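Local coordinates for encapsidation protein (Lactococcus phage asccphi28, PDB 7JQP) that probably acts as the ATPase motor that packages phage DNA, an ASCE-fold P-loop NTPase working in a five-subunit assembly, at residues N135-V140 against E173-K178; A199-Y204 against E218-Q223. One frame throughout, in Å; residues are numbered along the deposited sequence.

Contact 1: residues N135-V140 against E173-K178; sequences NNYPDV and ETIKRK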
ATOM      1  N   ASN A 135      -0.621   4.704 -26.188  1.00 76.91           N
ATOM      2  CA  ASN A 135       0.477   5.613 -25.880  1.00 67.31           C
ATOM      3  C   ASN A 135       1.350   5.842 -27.111  1.00 54.54           C
ATOM      4  O   ASN A 135       1.434   5.001 -28.009  1.00 46.34           O
ATOM      5  CB  ASN A 135       1.320   5.062 -24.728  1.00 55.80           C
ATOM      6  CG  ASN A 135       0.723   5.380 -23.369  1.00 45.64           C
ATOM      7  OD1 ASN A 135      -0.416   5.834 -23.274  1.00 51.31           O
ATOM      8  ND2 ASN A 135       1.489   5.140 -22.311  1.00 52.41           N
ATOM      9  N   ASN A 136       2.000   7.004 -27.142  1.00 51.07           N
ATOM     10  CA  ASN A 136       2.861   7.407 -28.245  1.00 56.25           C
ATOM     11  C   ASN A 136       4.297   7.552 -27.755  1.00 50.18           C
ATOM     12  O   ASN A 136       4.553   8.243 -26.764  1.00 45.86           O
ATOM     13  CB  ASN A 136       2.380   8.724 -28.866  1.00 48.03           C
ATOM     14  CG  ASN A 136       1.182   8.537 -29.780  1.00 48.29           C
ATOM     15  OD1 ASN A 136       1.135   7.597 -30.572  1.00 61.69           O
ATOM     16  ND2 ASN A 136       0.208   9.434 -29.673  1.00 40.68           N
ATOM     17  N   TYR A 137       5.223   6.904 -28.459  1.00 47.74           N
ATOM     18  CA  TYR A 137       6.662   6.982 -28.195  1.00 33.79           C
ATOM     19  C   TYR A 137       7.359   7.401 -29.482  1.00 41.83           C
ATOM     20  O   TYR A 137       7.625   6.551 -30.351  1.00 55.91           O
ATOM     21  CB  TYR A 137       7.213   5.653 -27.691  1.00 38.77           C
ATOM     22  CG  TYR A 137       6.482   5.123 -26.482  1.00 49.49           C
ATOM     23  CD1 TYR A 137       6.811   5.553 -25.204  1.00 49.99           C
ATOM     24  CD2 TYR A 137       5.460   4.194 -26.620  1.00 46.21           C
ATOM     25  CE1 TYR A 137       6.145   5.069 -24.095  1.00 34.59           C
ATOM     26  CE2 TYR A 137       4.788   3.705 -25.517  1.00 38.61           C
ATOM     27  CZ  TYR A 137       5.135   4.147 -24.257  1.00 39.29           C
ATOM     28  OH  TYR A 137       4.470   3.663 -23.153  1.00 32.96           O
ATOM     29  N   PRO A 138       7.658   8.690 -29.667  1.00 34.19           N
ATOM     30  CA  PRO A 138       8.002   9.163 -31.022  1.00 52.35           C
ATOM     31  C   PRO A 138       9.199   8.485 -31.678  1.00 72.35           C
ATOM     32  O   PRO A 138       9.057   7.988 -32.805  1.00 84.29           O
ATOM     33  CB  PRO A 138       8.245  10.670 -30.804  1.00 50.41           C
ATOM     34  CG  PRO A 138       7.468  11.008 -29.566  1.00 48.63           C
ATOM     35  CD  PRO A 138       7.589   9.794 -28.690  1.00 50.43           C
ATOM     36  N   ASP A 139      10.375   8.481 -31.056  1.00 42.61           N
ATOM     37  CA  ASP A 139      11.606   8.072 -31.745  1.00 48.28           C
ATOM     38  C   ASP A 139      12.365   6.973 -31.003  1.00 37.98           C
ATOM     39  O   ASP A 139      13.560   7.098 -30.712  1.00 33.86           O
ATOM     40  CB  ASP A 139      12.501   9.280 -32.010  1.00 51.05           C
ATOM     41  CG  ASP A 139      11.795  10.356 -32.821  1.00 56.30           C
ATOM     42  OD1 ASP A 139      10.957  10.004 -33.681  1.00 61.76           O
ATOM     43  OD2 ASP A 139      12.077  11.553 -32.604  1.00 67.85           O
ATOM     44  N   VAL A 140      11.673   5.903 -30.617  1.00 47.12           N
ATOM     45  CA  VAL A 140      12.312   4.790 -29.912  1.00 39.00           C
ATOM     46  C   VAL A 140      13.025   3.884 -30.913  1.00 36.71           C
ATOM     47  O   VAL A 140      12.404   3.363 -31.844  1.00 36.80           O
ATOM     48  CB  VAL A 140      11.280   4.003 -29.092  1.00 33.32           C
ATOM     49  CG1 VAL A 140      11.963   2.934 -28.255  1.00 28.19           C
ATOM     50  CG2 VAL A 140      10.475   4.944 -28.224  1.00 34.59           C
ATOM     51  N   GLU A 173       4.476  -3.274 -31.250  1.00 34.70           N
ATOM     52  CA  GLU A 173       3.766  -2.489 -32.251  1.00 40.41           C
ATOM     53  C   GLU A 173       3.544  -1.062 -31.766  1.00 33.90           C
ATOM     54  O   GLU A 173       3.712  -0.103 -32.528  1.00 47.35           O
ATOM     55  CB  GLU A 173       2.424  -3.149 -32.574  1.00 52.35           C
ATOM     56  CG  GLU A 173       1.793  -2.683 -33.871  1.00 63.42           C
ATOM     57  CD  GLU A 173       0.311  -3.000 -33.943  1.00 87.45           C
ATOM     58  OE1 GLU A 173      -0.277  -3.335 -32.892  1.00 86.73           O
ATOM     59  OE2 GLU A 173      -0.271  -2.904 -35.044  1.00104.90           O
ATOM     60  N   THR A 174       3.164  -0.901 -30.496  1.00 37.73           N
ATOM     61  CA  THR A 174       2.924   0.433 -29.958  1.00 39.76           C
ATOM     62  C   THR A 174       4.216   1.240 -29.906  1.00 41.58           C
ATOM     63  O   THR A 174       4.244   2.415 -30.291  1.00 54.37           O
ATOM     64  CB  THR A 174       2.303   0.334 -28.563  1.00 32.57           C
ATOM     65  OG1 THR A 174       1.121  -0.474 -28.614  1.00 46.53           O
ATOM     66  CG2 THR A 174       1.950   1.715 -28.034  1.00 52.25           C
ATOM     67  N   ILE A 175       5.298   0.622 -29.423  1.00 38.31           N
ATOM     68  CA  ILE A 175       6.568   1.328 -29.316  1.00 30.53           C
ATOM     69  C   ILE A 175       7.172   1.566 -30.692  1.00 28.62           C
ATOM     70  O   ILE A 175       7.815   2.597 -30.925  1.00 31.59           O
ATOM     71  CB  ILE A 175       7.533   0.533 -28.409  1.00 38.54           C
ATOM     72  CG1 ILE A 175       6.968   0.450 -26.986  1.00 42.66           C
ATOM     73  CG2 ILE A 175       8.925   1.149 -28.439  1.00 30.79           C
ATOM     74  CD1 ILE A 175       7.902  -0.190 -25.972  1.00 33.94           C
ATOM     75  N   LYS A 176       6.967   0.640 -31.621  1.00 44.58           N
ATOM     76  CA  LYS A 176       7.559   0.681 -32.953  1.00 42.53           C
ATOM     77  C   LYS A 176       6.443   0.828 -33.978  1.00 59.84           C
ATOM     78  O   LYS A 176       5.630  -0.085 -34.156  1.00 76.55           O
ATOM     79  CB  LYS A 176       8.372  -0.589 -33.191  1.00 31.33           C
ATOM     80  CG  LYS A 176       9.063  -0.688 -34.533  1.00 47.92           C
ATOM     81  CD  LYS A 176       9.438  -2.145 -34.791  1.00 45.20           C
ATOM     82  CE  LYS A 176       9.952  -2.365 -36.202  1.00 44.55           C
ATOM     83  NZ  LYS A 176       8.902  -2.061 -37.214  1.00 44.51           N
ATOM     84  N   ARG A 177       6.411   1.970 -34.662  1.00 51.32           N
ATOM     85  CA  ARG A 177       5.391   2.250 -35.667  1.00 56.13           C
ATOM     86  C   ARG A 177       6.071   2.686 -36.956  1.00 79.45           C
ATOM     87  O   ARG A 177       6.667   3.766 -37.014  1.00 79.98           O
ATOM     88  CB  ARG A 177       4.417   3.322 -35.175  1.00 70.89           C
ATOM     89  CG  ARG A 177       3.483   2.840 -34.081  1.00 63.82           C
ATOM     90  CD  ARG A 177       2.682   3.983 -33.478  1.00 76.39           C
ATOM     91  NE  ARG A 177       1.538   3.491 -32.716  1.00 82.54           N
ATOM     92  CZ  ARG A 177       0.924   4.170 -31.752  1.00 82.71           C
ATOM     93  NH1 ARG A 177       1.348   5.380 -31.410  1.00 76.44           N
ATOM     94  NH2 ARG A 177      -0.111   3.633 -31.122  1.00 80.87           N
ATOM     95  N   LYS A 178       5.978   1.846 -37.985  1.00 80.70           N
ATOM     96  CA  LYS A 178       6.530   2.161 -39.302  1.00 85.61           C
ATOM     97  C   LYS A 178       8.005   2.541 -39.212  1.00 78.02           C
ATOM     98  O   LYS A 178       8.488   3.389 -39.967  1.00 93.07           O
ATOM     99  CB  LYS A 178       5.731   3.279 -39.977  1.00 77.83           C
TER
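Ile175, in the last turn of helix 164-175, sets one branch against Val140 and the other against Tyr137. From CB the side chain splits. CG2, anti to the backbone N, reaches Val140, where its nearest neighbour is Val140 CG1, with Ile175 CG2 and Val140 CG1 3.5 Å apart. CG1, beside the backbone N (chi1 -63°), comes up obliquely to the Tyr137 ring, with Ile175 CG1 4.1 Å from Tyr137 CD2. Beyond CG1 the chain runs straight on to CD1, and the side chain as a whole also packs on Ile124, Val52 and Phe182. The carbonyl O of Thr174 lies at the edge of the same tyrosine ring, near its plane, 4.3 Å from Tyr137 CD2. Two residues back on the loop, Asn135 O rests 3.3 Å from Thr174 CG2, while Thr174 OG1 turns to the helix backbone at Asn170.

Past the helix end, Arg177 stretches out from CG to NE and brings one face of its guanidinium over Thr174 O, which sits 3.7 Å from the plane, off toward the rim. At the edge of that group, Arg177 NH1 donates to Asn136 OD1; the modelled 2.4 Å is too short to trust in detail. The bond is bent, and the amide and guanidinium planes stand 65° apart.

The second subunit, another copy of the protein, pairs with several polar groups here: its Glu63 O accepts from Asn135 ND2, and its Asp236 forms a salt bridge with Lys176. Within the chain, the C-terminal end of helix 164-175 lies against strands 118-125 and 50-55, the loop 135-139 passes beside it, and Val140 opens strand 140-145, next to strand 50-55 in the large sheet.

Contact 2: residues A199-Y204 against E218-Q223; sequences AGLGYY and EDYCVQ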
ATOM      1  N   ALA A 199       8.678 -19.835 -25.840  1.00 25.51           N
ATOM      2  CA  ALA A 199       7.685 -20.458 -26.708  1.00 26.81           C
ATOM      3  C   ALA A 199       7.294 -19.531 -27.853  1.00 28.42           C
ATOM      4  O   ALA A 199       7.272 -19.942 -29.020  1.00 32.01           O
ATOM      5  CB  ALA A 199       6.450 -20.849 -25.894  1.00 33.19           C
ATOM      6  N   GLY A 200       7.011 -18.265 -27.543  1.00 33.20           N
ATOM      7  CA  GLY A 200       6.639 -17.323 -28.588  1.00 29.16           C
ATOM      8  C   GLY A 200       7.723 -17.156 -29.634  1.00 31.51           C
ATOM      9  O   GLY A 200       7.440 -17.089 -30.833  1.00 28.95           O
ATOM     10  N   LEU A 201       8.979 -17.085 -29.194  1.00 36.23           N
ATOM     11  CA  LEU A 201      10.083 -16.989 -30.139  1.00 37.96           C
ATOM     12  C   LEU A 201      10.172 -18.237 -31.004  1.00 41.35           C
ATOM     13  O   LEU A 201      10.571 -18.159 -32.173  1.00 45.91           O
ATOM     14  CB  LEU A 201      11.396 -16.780 -29.390  1.00 27.79           C
ATOM     15  CG  LEU A 201      11.631 -15.405 -28.766  1.00 32.41           C
ATOM     16  CD1 LEU A 201      12.969 -15.387 -28.036  1.00 33.54           C
ATOM     17  CD2 LEU A 201      11.577 -14.310 -29.815  1.00 43.66           C
ATOM     18  N   GLY A 202       9.798 -19.387 -30.453  1.00 36.03           N
ATOM     19  CA  GLY A 202       9.984 -20.651 -31.123  1.00 43.16           C
ATOM     20  C   GLY A 202      11.292 -21.331 -30.814  1.00 34.81           C
ATOM     21  O   GLY A 202      11.672 -22.265 -31.534  1.00 37.23           O
ATOM     22  N   TYR A 203      11.998 -20.889 -29.777  1.00 36.22           N
ATOM     23  CA  TYR A 203      13.309 -21.418 -29.448  1.00 35.10           C
ATOM     24  C   TYR A 203      13.190 -22.511 -28.394  1.00 28.02           C
ATOM     25  O   TYR A 203      12.567 -22.308 -27.347  1.00 28.30           O
ATOM     26  CB  TYR A 203      14.243 -20.321 -28.938  1.00 32.71           C
ATOM     27  CG  TYR A 203      15.625 -20.859 -28.674  1.00 33.81           C
ATOM     28  CD1 TYR A 203      16.426 -21.263 -29.732  1.00 47.23           C
ATOM     29  CD2 TYR A 203      16.120 -20.996 -27.385  1.00 34.79           C
ATOM     30  CE1 TYR A 203      17.682 -21.771 -29.523  1.00 53.54           C
ATOM     31  CE2 TYR A 203      17.386 -21.506 -27.165  1.00 40.34           C
ATOM     32  CZ  TYR A 203      18.161 -21.892 -28.239  1.00 51.90           C
ATOM     33  OH  TYR A 203      19.422 -22.403 -28.038  1.00 61.94           O
ATOM     34  N   TYR A 204      13.795 -23.662 -28.677  1.00 37.78           N
ATOM     35  CA  TYR A 204      13.912 -24.768 -27.733  1.00 37.99           C
ATOM     36  C   TYR A 204      15.342 -24.792 -27.211  1.00 42.05           C
ATOM     37  O   TYR A 204      16.288 -24.881 -27.999  1.00 41.94           O
ATOM     38  CB  TYR A 204      13.550 -26.085 -28.419  1.00 34.92           C
ATOM     39  CG  TYR A 204      13.800 -27.326 -27.598  1.00 28.15           C
ATOM     40  CD1 TYR A 204      12.913 -27.721 -26.606  1.00 28.21           C
ATOM     41  CD2 TYR A 204      14.920 -28.113 -27.826  1.00 41.30           C
ATOM     42  CE1 TYR A 204      13.139 -28.861 -25.860  1.00 29.64           C
ATOM     43  CE2 TYR A 204      15.155 -29.251 -27.086  1.00 51.43           C
ATOM     44  CZ  TYR A 204      14.264 -29.621 -26.104  1.00 37.24           C
ATOM     45  OH  TYR A 204      14.501 -30.759 -25.370  1.00 43.00           O
ATOM     46  N   GLU A 218      15.561 -17.338 -38.329  1.00 44.05           N
ATOM     47  CA  GLU A 218      15.044 -16.489 -39.397  1.00 52.58           C
ATOM     48  C   GLU A 218      14.788 -15.071 -38.901  1.00 47.60           C
ATOM     49  O   GLU A 218      15.148 -14.098 -39.571  1.00 56.11           O
ATOM     50  CB  GLU A 218      13.771 -17.096 -39.984  1.00 54.22           C
ATOM     51  CG  GLU A 218      13.303 -16.422 -41.265  1.00 63.58           C
ATOM     52  CD  GLU A 218      11.878 -16.789 -41.631  1.00 75.77           C
ATOM     53  OE1 GLU A 218      11.367 -17.800 -41.102  1.00 69.06           O
ATOM     54  OE2 GLU A 218      11.267 -16.066 -42.446  1.00 80.47           O
ATOM     55  N   ASP A 219      14.160 -14.935 -37.732  1.00 44.99           N
ATOM     56  CA  ASP A 219      13.747 -13.635 -37.232  1.00 53.38           C
ATOM     57  C   ASP A 219      14.552 -13.147 -36.035  1.00 54.55           C
ATOM     58  O   ASP A 219      14.360 -12.000 -35.613  1.00 40.52           O
ATOM     59  CB  ASP A 219      12.259 -13.666 -36.840  1.00 61.03           C
ATOM     60  CG  ASP A 219      11.403 -14.404 -37.850  1.00 61.67           C
ATOM     61  OD1 ASP A 219      11.447 -14.050 -39.046  1.00 58.00           O
ATOM     62  OD2 ASP A 219      10.687 -15.344 -37.446  1.00 65.00           O
ATOM     63  N   TYR A 220      15.441 -13.966 -35.477  1.00 48.68           N
ATOM     64  CA  TYR A 220      16.158 -13.546 -34.282  1.00 40.52           C
ATOM     65  C   TYR A 220      17.449 -14.336 -34.136  1.00 36.00           C
ATOM     66  O   TYR A 220      17.650 -15.372 -34.774  1.00 32.52           O
ATOM     67  CB  TYR A 220      15.293 -13.712 -33.022  1.00 45.36           C
ATOM     68  CG  TYR A 220      14.916 -15.147 -32.714  1.00 37.90           C
ATOM     69  CD1 TYR A 220      15.752 -15.960 -31.958  1.00 30.48           C
ATOM     70  CD2 TYR A 220      13.723 -15.685 -33.173  1.00 46.55           C
ATOM     71  CE1 TYR A 220      15.413 -17.270 -31.677  1.00 29.06           C
ATOM     72  CE2 TYR A 220      13.374 -16.992 -32.895  1.00 42.57           C
ATOM     73  CZ  TYR A 220      14.221 -17.778 -32.147  1.00 32.20           C
ATOM     74  OH  TYR A 220      13.870 -19.079 -31.875  1.00 47.41           O
ATOM     75  N   CYS A 221      18.317 -13.823 -33.265  1.00 44.36           N
ATOM     76  CA  CYS A 221      19.618 -14.405 -32.972  1.00 48.45           C
ATOM     77  C   CYS A 221      19.722 -14.626 -31.471  1.00 43.88           C
ATOM     78  O   CYS A 221      19.330 -13.760 -30.683  1.00 44.64           O
ATOM     79  CB  CYS A 221      20.742 -13.487 -33.456  1.00 46.37           C
ATOM     80  SG  CYS A 221      22.386 -14.211 -33.391  1.00 66.00           S
ATOM     81  N   VAL A 222      20.246 -15.782 -31.076  1.00 45.39           N
ATOM     82  CA  VAL A 222      20.389 -16.140 -29.670  1.00 50.76           C
ATOM     83  C   VAL A 222      21.870 -16.272 -29.355  1.00 48.49           C
ATOM     84  O   VAL A 222      22.605 -16.964 -30.070  1.00 55.91           O
ATOM     85  CB  VAL A 222      19.642 -17.444 -29.331  1.00 54.77           C
ATOM     86  CG1 VAL A 222      19.851 -17.810 -27.864  1.00 36.62           C
ATOM     87  CG2 VAL A 222      18.158 -17.305 -29.648  1.00 57.78           C
ATOM     88  N   GLN A 223      22.303 -15.607 -28.286  1.00 44.54           N
ATOM     89  CA  GLN A 223      23.674 -15.688 -27.807  1.00 45.52           C
ATOM     90  C   GLN A 223      23.665 -16.034 -26.324  1.00 44.57           C
ATOM     91  O   GLN A 223      22.805 -15.564 -25.571  1.00 52.76           O
ATOM     92  CB  GLN A 223      24.440 -14.377 -28.033  1.00 54.86           C
ATOM     93  CG  GLN A 223      25.927 -14.539 -27.751  1.00 58.13           C
ATOM     94  CD  GLN A 223      26.608 -13.234 -27.414  1.00 63.68           C
ATOM     95  OE1 GLN A 223      25.952 -12.263 -27.046  1.00 78.93           O
ATOM     96  NE2 GLN A 223      27.935 -13.247 -27.399  1.00 69.21           N
TER
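A Schellman motif ends helix 196-201, with Gly202 at C-prime, and the ring of Tyr220 is laid against it just ahead of strand 221-225. Gly202 has a positive phi of 91°, a backbone shape in which a CB would press on the preceding carbonyl O. With CG between the backbone N and the carbonyl carbon, chi1 64°, the Tyr220 ring extends across to the helix end. Its hydroxyl makes a weak hydrogen bond there, Tyr220 OH to Leu201 O at 3.4 Å. Leu201 also gives the ring apolar cover: Leu201 CB is 4.0 Å from Tyr220 CE2, and Leu201 CD2 lies over one face, 4.2 Å above the plane and shifted toward the rim.

Tyr203 follows the glycine and crosses Tyr220 at about a right angle. Tyr220 OH sits at the edge of the Tyr203 ring, near its plane, and is 3.2 Å from Tyr203 CB. One face of the Tyr203 ring carries Val222 CG2, 4.3 Å from Tyr203 CD1. The far end of that ring is tied down elsewhere, Tyr203 OH bonding to Asp209.

Leu201 also packs on Leu241 of the second subunit. The helix end is a textbook Schellman C-cap with glycine at C-prime, and the residues around it pack on strand 221-225, which runs parallel to strand 21-26 as the last parallel strand of an ASCE-type core.

In the fold
Contact 1 closes before contact 2 opens along the chain, and both belong to the Gp16-like ATPase part of the protein. Their centres are 23 Å apart and their nearest atoms about 11 Å, without touching. They share the large mixed sheet: contact 1 leads into strand 140-145, contact 2 into strand 221-225, with strands 183-188 and 21-26 lying between. The parallel order 50-55, 140-145, 183-188, 21-26, 221-225 is consistent with an ASCE core, strand 21-26 probably leading into the P-loop. Residues of both contacts also meet the second subunit, so both lie at the subunit interface.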